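Local atomic coordinates of alginate lyase, family PL7 (Zobellia galactanivorans, PDB entry 4BE3), a protein that probably cleaves alginate by beta-elimination as an exolytic lyase of polysaccharide lyase family 7. Residues N63-E77 against G251-N265. Residues are numbered along the deposited sequence; the frame is centred on the assembly and turned at random.
With SRT (S,R meso-tartaric acid), chain C.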
ATOM      1  N   ASN A  63     -22.089 -12.389  12.447  1.00 26.85           N
ATOM      2  CA  ASN A  63     -22.588 -12.873  11.161  1.00 22.57           C
ATOM      3  C   ASN A  63     -21.526 -13.801  10.536  1.00 24.24           C
ATOM      4  O   ASN A  63     -20.263 -13.558  10.766  1.00 24.65           O
ATOM      5  CB  ASN A  63     -22.795 -11.670  10.229  1.00 21.36           C
ATOM      6  CG  ASN A  63     -24.124 -10.968  10.542  1.00 28.19           C
ATOM      7  OD1 ASN A  63     -25.081 -11.647  10.827  1.00 30.38           O
ATOM      8  ND2 ASN A  63     -24.190  -9.624  10.414  1.00 23.41           N
ATOM      9  N   THR A  64     -21.985 -14.799   9.783  1.00 22.45           N
ATOM     10  CA  THR A  64     -21.121 -15.786   9.188  1.00 22.53           C
ATOM     11  C   THR A  64     -20.733 -15.323   7.806  1.00 23.36           C
ATOM     12  O   THR A  64     -21.491 -14.515   7.125  1.00 23.35           O
ATOM     13  CB  THR A  64     -21.967 -17.060   9.068  1.00 26.18           C
ATOM     14  OG1 THR A  64     -22.307 -17.435  10.456  1.00 28.35           O
ATOM     15  CG2 THR A  64     -21.144 -18.195   8.404  1.00 25.10           C
ATOM     16  N   ARG A  65     -19.500 -15.684   7.383  1.00 23.28           N
ATOM     17  CA  ARG A  65     -19.119 -15.198   6.003  1.00 20.05           C
ATOM     18  C   ARG A  65     -18.315 -16.320   5.309  1.00 25.82           C
ATOM     19  O   ARG A  65     -17.715 -17.143   6.010  1.00 24.89           O
ATOM     20  CB  ARG A  65     -18.239 -13.926   6.117  1.00 21.43           C
ATOM     21  CG  ARG A  65     -16.813 -14.203   6.659  1.00 24.14           C
ATOM     22  CD  ARG A  65     -16.105 -12.898   7.030  1.00 24.24           C
ATOM     23  NE  ARG A  65     -16.645 -12.399   8.338  1.00 25.95           N
ATOM     24  CZ  ARG A  65     -16.694 -11.119   8.633  1.00 26.23           C
ATOM     25  NH1 ARG A  65     -16.470 -10.200   7.638  1.00 24.70           N
ATOM     26  NH2 ARG A  65     -16.981 -10.700   9.862  1.00 27.64           N
ATOM     27  N   THR A  66     -18.312 -16.284   3.982  1.00 21.09           N
ATOM     28  CA  THR A  66     -17.212 -16.950   3.212  1.00 23.60           C
ATOM     29  C   THR A  66     -16.666 -15.789   2.436  1.00 22.43           C
ATOM     30  O   THR A  66     -17.394 -15.258   1.499  1.00 22.26           O
ATOM     31  CB  THR A  66     -17.790 -17.982   2.295  1.00 23.65           C
ATOM     32  OG1 THR A  66     -18.347 -19.042   3.101  1.00 25.22           O
ATOM     33  CG2 THR A  66     -16.634 -18.558   1.427  1.00 26.74           C
ATOM     34  N   GLU A  67     -15.489 -15.236   2.825  1.00 22.70           N
ATOM     35  CA  GLU A  67     -15.185 -13.880   2.242  1.00 21.36           C
ATOM     36  C   GLU A  67     -13.624 -13.769   2.226  1.00 22.34           C
ATOM     37  O   GLU A  67     -12.945 -14.155   3.241  1.00 22.86           O
ATOM     38  CB  GLU A  67     -15.760 -12.833   3.263  1.00 21.74           C
ATOM     39  CG  GLU A  67     -15.706 -11.404   2.696  1.00 22.53           C
ATOM     40  CD  GLU A  67     -16.219 -10.377   3.679  1.00 23.77           C
ATOM     41  OE1 GLU A  67     -15.958 -10.495   4.932  1.00 24.88           O
ATOM     42  OE2 GLU A  67     -16.813  -9.408   3.165  1.00 24.58           O
ATOM     43  N   LEU A  68     -13.166 -13.141   1.177  1.00 21.08           N
ATOM     44  CA  LEU A  68     -11.669 -12.845   1.075  1.00 21.53           C
ATOM     45  C   LEU A  68     -11.323 -11.637   1.887  1.00 24.32           C
ATOM     46  O   LEU A  68     -12.162 -10.679   1.954  1.00 22.21           O
ATOM     47  CB  LEU A  68     -11.427 -12.520  -0.373  1.00 21.01           C
ATOM     48  CG  LEU A  68     -11.832 -13.547  -1.365  1.00 22.62           C
ATOM     49  CD1 LEU A  68     -11.350 -13.004  -2.749  1.00 21.28           C
ATOM     50  CD2 LEU A  68     -11.064 -14.885  -1.112  1.00 23.94           C
ATOM     51  N   GLY A  69     -10.090 -11.515   2.410  1.00 21.05           N
ATOM     52  CA  GLY A  69      -9.635 -10.267   3.014  1.00 21.90           C
ATOM     53  C   GLY A  69      -8.290  -9.975   2.318  1.00 22.64           C
ATOM     54  O   GLY A  69      -7.444 -10.915   2.119  1.00 23.30           O
ATOM     55  N   GLN A  70      -8.130  -8.726   1.967  1.00 21.79           N
ATOM     56  CA  GLN A  70      -6.864  -8.362   1.250  1.00 23.18           C
ATOM     57  C   GLN A  70      -5.696  -8.404   2.267  1.00 24.17           C
ATOM     58  O   GLN A  70      -5.736  -7.812   3.378  1.00 24.74           O
ATOM     59  CB  GLN A  70      -7.057  -6.930   0.699  1.00 21.97           C
ATOM     60  CG  GLN A  70      -5.805  -6.360   0.079  1.00 20.84           C
ATOM     61  CD  GLN A  70      -6.095  -4.934  -0.361  1.00 22.66           C
ATOM     62  OE1 GLN A  70      -6.915  -4.208   0.322  1.00 21.83           O
ATOM     63  NE2 GLN A  70      -5.352  -4.407  -1.371  1.00 21.49           N
ATOM     64  N   LYS A  71      -4.559  -9.035   1.828  1.00 24.57           N
ATOM     65  CA  LYS A  71      -3.421  -9.199   2.790  1.00 24.29           C
ATOM     66  C   LYS A  71      -2.669  -7.897   3.022  1.00 25.25           C
ATOM     67  O   LYS A  71      -2.248  -7.628   4.144  1.00 28.18           O
ATOM     68  CB  LYS A  71      -2.462 -10.180   2.097  1.00 26.26           C
ATOM     69  CG  LYS A  71      -2.985 -11.597   2.123  1.00 28.98           C
ATOM     70  CD  LYS A  71      -1.945 -12.511   1.419  1.00 33.41           C
ATOM     71  CE  LYS A  71      -2.491 -13.928   1.474  1.00 31.83           C
ATOM     72  NZ  LYS A  71      -1.500 -14.870   0.788  1.00 35.10           N
ATOM     73  N   LYS A  72      -2.482  -7.099   1.968  1.00 23.64           N
ATOM     74  CA  LYS A  72      -1.681  -5.869   2.124  1.00 27.19           C
ATOM     75  C   LYS A  72      -2.575  -4.688   2.533  1.00 31.35           C
ATOM     76  O   LYS A  72      -3.484  -4.383   1.774  1.00 33.97           O
ATOM     77  CB  LYS A  72      -1.055  -5.554   0.782  1.00 27.80           C
ATOM     78  CG  LYS A  72       0.177  -4.508   0.989  1.00 35.73           C
ATOM     79  CD  LYS A  72       1.015  -4.477  -0.291  1.00 41.25           C
ATOM     80  CE  LYS A  72       2.392  -3.833  -0.067  1.00 41.36           C
ATOM     81  NZ  LYS A  72       1.952  -2.397   0.041  1.00 47.08           N
ATOM     82  N   HIS A  73      -2.332  -4.080   3.677  1.00 25.18           N
ATOM     83  CA  HIS A  73      -3.269  -3.106   4.200  1.00 25.10           C
ATOM     84  C   HIS A  73      -2.870  -1.722   3.707  1.00 26.73           C
ATOM     85  O   HIS A  73      -1.721  -1.561   3.161  1.00 24.12           O
ATOM     86  CB  HIS A  73      -3.226  -3.201   5.678  1.00 29.06           C
ATOM     87  CG  HIS A  73      -3.646  -4.532   6.201  1.00 30.11           C
ATOM     88  ND1 HIS A  73      -3.479  -4.883   7.530  1.00 38.65           N
ATOM     89  CD2 HIS A  73      -4.207  -5.620   5.581  1.00 30.66           C
ATOM     90  CE1 HIS A  73      -3.963  -6.131   7.728  1.00 34.40           C
ATOM     91  NE2 HIS A  73      -4.439  -6.574   6.552  1.00 35.01           N
ATOM     92  N   TRP A  74      -3.664  -0.688   3.938  1.00 22.95           N
ATOM     93  CA  TRP A  74      -3.368   0.631   3.469  1.00 22.13           C
ATOM     94  C   TRP A  74      -4.183   1.613   4.261  1.00 24.52           C
ATOM     95  O   TRP A  74      -5.142   1.246   4.899  1.00 28.12           O
ATOM     96  CB  TRP A  74      -3.636   0.783   1.953  1.00 22.76           C
ATOM     97  CG  TRP A  74      -4.954   0.083   1.577  1.00 23.12           C
ATOM     98  CD1 TRP A  74      -5.191  -1.268   1.304  1.00 21.70           C
ATOM     99  CD2 TRP A  74      -6.230   0.762   1.423  1.00 23.29           C
ATOM    100  NE1 TRP A  74      -6.541  -1.447   0.960  1.00 21.18           N
ATOM    101  CE2 TRP A  74      -7.198  -0.261   1.023  1.00 22.70           C
ATOM    102  CE3 TRP A  74      -6.638   2.117   1.520  1.00 27.89           C
ATOM    103  CZ2 TRP A  74      -8.539   0.009   0.839  1.00 25.66           C
ATOM    104  CZ3 TRP A  74      -8.028   2.398   1.316  1.00 31.28           C
ATOM    105  CH2 TRP A  74      -8.947   1.334   0.963  1.00 29.67           C
ATOM    106  N   ILE A  75      -3.708   2.862   4.342  1.00 25.42           N
ATOM    107  CA  ILE A  75      -4.492   3.950   4.948  1.00 24.09           C
ATOM    108  C   ILE A  75      -5.158   4.704   3.798  1.00 24.54           C
ATOM    109  O   ILE A  75      -4.796   4.653   2.615  1.00 23.22           O
ATOM    110  CB  ILE A  75      -3.599   4.872   5.817  1.00 23.46           C
ATOM    111  CG1 ILE A  75      -2.455   5.566   4.949  1.00 22.46           C
ATOM    112  CG2 ILE A  75      -2.963   4.078   6.932  1.00 25.56           C
ATOM    113  CD1 ILE A  75      -1.764   6.691   5.813  1.00 24.35           C
ATOM    114  N   PRO A  76      -6.297   5.395   4.117  1.00 24.93           N
ATOM    115  CA  PRO A  76      -7.036   6.043   3.017  1.00 24.44           C
ATOM    116  C   PRO A  76      -6.192   7.010   2.227  1.00 24.43           C
ATOM    117  O   PRO A  76      -6.369   7.115   1.016  1.00 25.53           O
ATOM    118  CB  PRO A  76      -8.197   6.773   3.752  1.00 24.15           C
ATOM    119  CG  PRO A  76      -8.464   5.717   4.964  1.00 24.82           C
ATOM    120  CD  PRO A  76      -6.967   5.515   5.457  1.00 24.34           C
ATOM    121  N   GLU A  77      -5.250   7.727   2.896  1.00 24.01           N
ATOM    122  CA  GLU A  77      -4.434   8.636   2.154  1.00 24.12           C
ATOM    123  C   GLU A  77      -3.643   7.981   1.076  1.00 27.40           C
ATOM    124  O   GLU A  77      -3.295   8.681   0.082  1.00 26.62           O
ATOM    125  CB  GLU A  77      -3.407   9.263   3.147  1.00 24.69           C
ATOM    126  CG  GLU A  77      -4.092  10.246   4.142  1.00 27.04           C
ATOM    127  CD  GLU A  77      -4.552   9.600   5.446  1.00 27.35           C
ATOM    128  OE1 GLU A  77      -4.909   8.393   5.543  1.00 25.36           O
ATOM    129  OE2 GLU A  77      -4.603  10.361   6.470  1.00 30.11           O
ATOM    130  N   GLY A 251      -5.516   8.050   8.345  1.00 27.57           N
ATOM    131  CA  GLY A 251      -4.397   7.380   8.965  1.00 28.87           C
ATOM    132  C   GLY A 251      -4.738   6.041   9.592  1.00 29.28           C
ATOM    133  O   GLY A 251      -3.922   5.395  10.250  1.00 30.20           O
ATOM    134  N   GLU A 252      -5.974   5.605   9.439  1.00 26.24           N
ATOM    135  CA  GLU A 252      -6.382   4.315  10.053  1.00 26.30           C
ATOM    136  C   GLU A 252      -6.168   3.187   9.064  1.00 24.22           C
ATOM    137  O   GLU A 252      -6.725   3.172   7.876  1.00 26.24           O
ATOM    138  CB  GLU A 252      -7.900   4.330  10.528  1.00 30.38           C
ATOM    139  CG  GLU A 252      -7.978   3.305  11.676  1.00 34.99           C
ATOM    140  CD  GLU A 252      -9.229   3.455  12.431  1.00 43.98           C
ATOM    141  OE1 GLU A 252     -10.272   2.862  11.910  1.00 40.41           O
ATOM    142  OE2 GLU A 252      -9.238   4.186  13.451  1.00 38.02           O
ATOM    143  N   ILE A 253      -5.445   2.150   9.505  1.00 23.15           N
ATOM    144  CA  ILE A 253      -5.107   1.099   8.525  1.00 22.35           C
ATOM    145  C   ILE A 253      -6.334   0.252   8.171  1.00 24.60           C
ATOM    146  O   ILE A 253      -7.095  -0.131   9.047  1.00 24.42           O
ATOM    147  CB  ILE A 253      -4.048   0.177   9.091  1.00 26.11           C
ATOM    148  CG1 ILE A 253      -2.674   1.042   9.185  1.00 25.77           C
ATOM    149  CG2 ILE A 253      -3.749  -1.039   8.209  1.00 23.67           C
ATOM    150  CD1 ILE A 253      -1.651   0.418  10.176  1.00 27.03           C
ATOM    151  N   GLN A 254      -6.484  -0.008   6.878  1.00 21.24           N
ATOM    152  CA  GLN A 254      -7.640  -0.845   6.402  1.00 26.94           C
ATOM    153  C   GLN A 254      -7.352  -1.664   5.229  1.00 23.74           C
ATOM    154  O   GLN A 254      -6.171  -1.707   4.769  1.00 23.28           O
ATOM    155  CB  GLN A 254      -8.691   0.010   6.010  1.00 27.07           C
ATOM    156  CG  GLN A 254      -8.388   1.034   5.087  1.00 27.92           C
ATOM    157  CD  GLN A 254      -9.271   2.115   5.719  1.00 38.97           C
ATOM    158  OE1 GLN A 254      -9.535   2.226   7.066  1.00 50.69           O
ATOM    159  NE2 GLN A 254      -9.913   2.780   4.803  1.00 35.11           N
ATOM    160  N   TYR A 255      -8.337  -2.490   4.820  1.00 21.88           N
ATOM    161  CA  TYR A 255      -8.103  -3.344   3.715  1.00 19.89           C
ATOM    162  C   TYR A 255      -9.420  -3.739   3.066  1.00 21.25           C
ATOM    163  O   TYR A 255     -10.491  -3.577   3.717  1.00 20.74           O
ATOM    164  CB  TYR A 255      -7.329  -4.620   4.114  1.00 21.18           C
ATOM    165  CG  TYR A 255      -7.974  -5.407   5.239  1.00 23.01           C
ATOM    166  CD1 TYR A 255      -7.632  -5.135   6.561  1.00 25.63           C
ATOM    167  CD2 TYR A 255      -8.875  -6.480   4.973  1.00 23.79           C
ATOM    168  CE1 TYR A 255      -8.159  -5.912   7.605  1.00 28.12           C
ATOM    169  CE2 TYR A 255      -9.417  -7.236   5.998  1.00 27.25           C
ATOM    170  CZ  TYR A 255      -9.071  -6.934   7.316  1.00 32.02           C
ATOM    171  OH  TYR A 255      -9.582  -7.657   8.366  1.00 33.82           O
ATOM    172  N   PHE A 256      -9.364  -4.157   1.831  1.00 19.03           N
ATOM    173  CA  PHE A 256     -10.629  -4.593   1.162  1.00 19.94           C
ATOM    174  C   PHE A 256     -11.033  -5.944   1.550  1.00 21.19           C
ATOM    175  O   PHE A 256     -10.204  -6.812   1.929  1.00 21.52           O
ATOM    176  CB  PHE A 256     -10.475  -4.631  -0.382  1.00 18.78           C
ATOM    177  CG  PHE A 256     -10.368  -3.245  -0.987  1.00 18.48           C
ATOM    178  CD1 PHE A 256     -11.436  -2.415  -0.896  1.00 17.75           C
ATOM    179  CD2 PHE A 256      -9.203  -2.784  -1.679  1.00 18.54           C
ATOM    180  CE1 PHE A 256     -11.448  -1.127  -1.497  1.00 18.56           C
ATOM    181  CE2 PHE A 256      -9.186  -1.526  -2.374  1.00 18.91           C
ATOM    182  CZ  PHE A 256     -10.301  -0.649  -2.201  1.00 20.10           C
ATOM    183  N   LYS A 257     -12.360  -6.243   1.452  1.00 19.16           N
ATOM    184  CA  LYS A 257     -12.866  -7.616   1.552  1.00 18.65           C
ATOM    185  C   LYS A 257     -13.931  -7.832   0.484  1.00 18.53           C
ATOM    186  O   LYS A 257     -14.562  -6.858   0.017  1.00 19.05           O
ATOM    187  CB  LYS A 257     -13.576  -7.826   2.933  1.00 20.87           C
ATOM    188  CG  LYS A 257     -12.606  -7.476   4.097  1.00 22.96           C
ATOM    189  CD  LYS A 257     -13.144  -8.064   5.455  1.00 24.84           C
ATOM    190  CE  LYS A 257     -12.781  -9.563   5.327  1.00 30.42           C
ATOM    191  NZ  LYS A 257     -13.520 -10.445   6.269  1.00 30.70           N
ATOM    192  N   LEU A 258     -14.098  -9.067   0.097  1.00 18.96           N
ATOM    193  CA  LEU A 258     -14.998  -9.359  -1.051  1.00 20.09           C
ATOM    194  C   LEU A 258     -15.460 -10.755  -0.834  1.00 21.85           C
ATOM    195  O   LEU A 258     -14.612 -11.701  -0.543  1.00 23.24           O
ATOM    196  CB  LEU A 258     -14.129  -9.275  -2.329  1.00 22.21           C
ATOM    197  CG  LEU A 258     -14.880  -9.639  -3.621  1.00 22.02           C
ATOM    198  CD1 LEU A 258     -14.269  -8.768  -4.810  1.00 21.38           C
ATOM    199  CD2 LEU A 258     -14.750 -11.105  -4.029  1.00 20.57           C
ATOM    200  N   GLY A 259     -16.767 -11.034  -1.150  1.00 20.50           N
ATOM    201  CA  GLY A 259     -17.265 -12.425  -1.128  1.00 18.66           C
ATOM    202  C   GLY A 259     -18.755 -12.405  -0.681  1.00 20.06           C
ATOM    203  O   GLY A 259     -19.522 -11.577  -1.238  1.00 19.82           O
ATOM    204  N   ALA A 260     -19.111 -13.308   0.262  1.00 22.45           N
ATOM    205  CA  ALA A 260     -20.486 -13.372   0.787  1.00 22.23           C
ATOM    206  C   ALA A 260     -20.423 -13.265   2.303  1.00 22.70           C
ATOM    207  O   ALA A 260     -20.156 -14.254   2.988  1.00 21.88           O
ATOM    208  CB  ALA A 260     -21.126 -14.672   0.348  1.00 20.62           C
ATOM    209  N   TYR A 261     -20.723 -12.074   2.832  1.00 18.94           N
ATOM    210  CA  TYR A 261     -20.706 -11.877   4.297  1.00 19.63           C
ATOM    211  C   TYR A 261     -22.199 -11.788   4.604  1.00 19.64           C
ATOM    212  O   TYR A 261     -22.851 -10.750   4.303  1.00 18.47           O
ATOM    213  CB  TYR A 261     -19.997 -10.527   4.523  1.00 19.53           C
ATOM    214  CG  TYR A 261     -19.989 -10.055   5.986  1.00 18.38           C
ATOM    215  CD1 TYR A 261     -20.202 -10.946   7.058  1.00 20.09           C
ATOM    216  CD2 TYR A 261     -19.681  -8.683   6.237  1.00 20.24           C
ATOM    217  CE1 TYR A 261     -20.076 -10.452   8.390  1.00 22.62           C
ATOM    218  CE2 TYR A 261     -19.577  -8.229   7.546  1.00 20.78           C
ATOM    219  CZ  TYR A 261     -19.766  -9.091   8.563  1.00 22.48           C
ATOM    220  OH  TYR A 261     -19.645  -8.583   9.850  1.00 27.28           O
ATOM    221  N   ASN A 262     -22.714 -12.848   5.153  1.00 20.65           N
ATOM    222  CA  ASN A 262     -24.212 -13.015   5.314  1.00 21.34           C
ATOM    223  C   ASN A 262     -24.674 -12.107   6.394  1.00 21.73           C
ATOM    224  O   ASN A 262     -24.165 -12.221   7.479  1.00 27.81           O
ATOM    225  CB  ASN A 262     -24.465 -14.426   5.704  1.00 20.89           C
ATOM    226  CG  ASN A 262     -25.955 -14.814   5.473  1.00 21.72           C
ATOM    227  OD1 ASN A 262     -26.772 -13.909   5.229  1.00 20.58           O
ATOM    228  ND2 ASN A 262     -26.249 -16.084   5.505  1.00 21.78           N
ATOM    229  N   GLN A 263     -25.666 -11.204   6.149  1.00 17.85           N
ATOM    230  CA  GLN A 263     -26.071 -10.407   7.297  1.00 16.63           C
ATOM    231  C   GLN A 263     -27.368 -10.984   7.874  1.00 20.30           C
ATOM    232  O   GLN A 263     -27.886 -10.400   8.824  1.00 20.65           O
ATOM    233  CB  GLN A 263     -26.508  -9.030   6.787  1.00 19.67           C
ATOM    234  CG  GLN A 263     -25.358  -8.387   5.960  1.00 19.07           C
ATOM    235  CD  GLN A 263     -24.157  -8.084   6.849  1.00 19.63           C
ATOM    236  OE1 GLN A 263     -23.046  -8.774   6.688  1.00 24.77           O
ATOM    237  NE2 GLN A 263     -24.247  -7.148   7.713  1.00 17.41           N
ATOM    238  N   THR A 264     -27.791 -12.148   7.412  1.00 19.92           N
ATOM    239  CA  THR A 264     -28.961 -12.730   8.123  1.00 19.45           C
ATOM    240  C   THR A 264     -28.450 -13.834   9.092  1.00 21.24           C
ATOM    241  O   THR A 264     -27.766 -14.772   8.716  1.00 25.01           O
ATOM    242  CB  THR A 264     -29.881 -13.434   7.052  1.00 20.25           C
ATOM    243  OG1 THR A 264     -30.355 -12.473   6.122  1.00 20.38           O
ATOM    244  CG2 THR A 264     -31.202 -13.935   7.814  1.00 19.18           C
ATOM    245  N   ASN A 265     -28.700 -13.602  10.354  1.00 21.29           N
ATOM    246  CA  ASN A 265     -28.310 -14.543  11.434  1.00 22.71           C
ATOM    247  C   ASN A 265     -29.536 -15.031  12.162  1.00 26.46           C
ATOM    248  O   ASN A 265     -30.684 -14.687  11.816  1.00 24.42           O
ATOM    249  CB  ASN A 265     -27.374 -13.811  12.393  1.00 21.67           C
ATOM    250  CG  ASN A 265     -27.990 -12.505  12.856  1.00 22.28           C
ATOM    251  OD1 ASN A 265     -28.993 -12.557  13.576  1.00 23.55           O
ATOM    252  ND2 ASN A 265     -27.380 -11.313  12.475  1.00 22.28           N
TER
HETATM  253  O1  SRT C 400     -13.800  -8.759  10.773  0.60 26.28           O
HETATM  254  O11 SRT C 400     -13.687  -8.432   8.494  0.60 25.45           O
HETATM  255  C1  SRT C 400     -13.374  -8.923   9.596  0.60 26.27           C
HETATM  256  C2  SRT C 400     -12.370  -9.966   9.243  0.60 32.90           C
HETATM  257  O2  SRT C 400     -11.272  -9.601   8.377  0.60 26.15           O
HETATM  258  C3  SRT C 400     -12.458 -11.290   9.957  0.60 28.52           C
HETATM  259  O3  SRT C 400     -13.365 -11.731   9.038  0.60 24.81           O
HETATM  260  C4  SRT C 400     -11.249 -12.098  10.117  0.60 31.08           C
HETATM  261  O4  SRT C 400     -11.051 -13.103   9.443  0.60 31.20           O
HETATM  262  O41 SRT C 400     -10.333 -11.692  10.830  0.60 30.58           O
HETATM  263  O   HOH W   1     -26.821  -8.619  10.686  1.00 18.15           O
HETATM  264  O   HOH W   2     -24.837 -14.554   9.379  1.00 22.48           O
HETATM  265  O   HOH W   3     -12.340 -12.714   5.743  1.00 29.27           O
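The guanidinium of Arg65 lies flat on the ring of Tyr261, Arg65 CZ standing 3.8 Å from the ring centroid with the planes 18° apart, a stacked cation-pi pair. The opposite guanidinium face meets hydroxyl O3 of the bound meso-tartaric acid, so the group is sandwiched. Its rotation is fixed from the edge, where Arg65 NH1 donates to Glu67 OE1 at 2.8 Å in the guanidinium plane. Glu67 OE1 also receives Lys257 NZ, at 2.8 Å, but from above the carboxylate plane. Lys257, bent at chi3 (77°), brings its ammonium to tartrate O3 and O11 and to a water held by Glu67 O. Next along this face, Tyr255 OH is 2.6 Å from tartrate O2 in a hydrogen bond, and the imidazole of His73 covers the phenol ring in an offset stack. Thr60 supplies a further tartrate bond.

The scaffold is antiparallel pairing of strand 65-70 with strands 254-258 and 260-262, in the curved sheet that lines the cleft of this beta-jelly-roll. The chain turns a corner at Gly259, with a positive phi that suits glycine; Leu68 and Leu258 point to the other face, with Leu68 and Ala260 packing on Phe49 of strand 44-52. Beyond Gly69 the register shifts by two, and Gln70 bridges the break: its OE1 accepts Phe256 N at 2.9 Å, nearly straight at 176°, and also Trp74 NE1. Trp74 CZ2 sits 3.6 Å from Phe256 CZ over that ring.

One carboxylate between two cations, with an organic acid bound alongside, makes a basic site whose charge Glu67 probably offsets in part; the Glu67 carboxylate ties Arg65 and Lys257 together while the tartrate accepts from Lys257 and lies over Arg65, consistent with a subsite for uronate carboxylates.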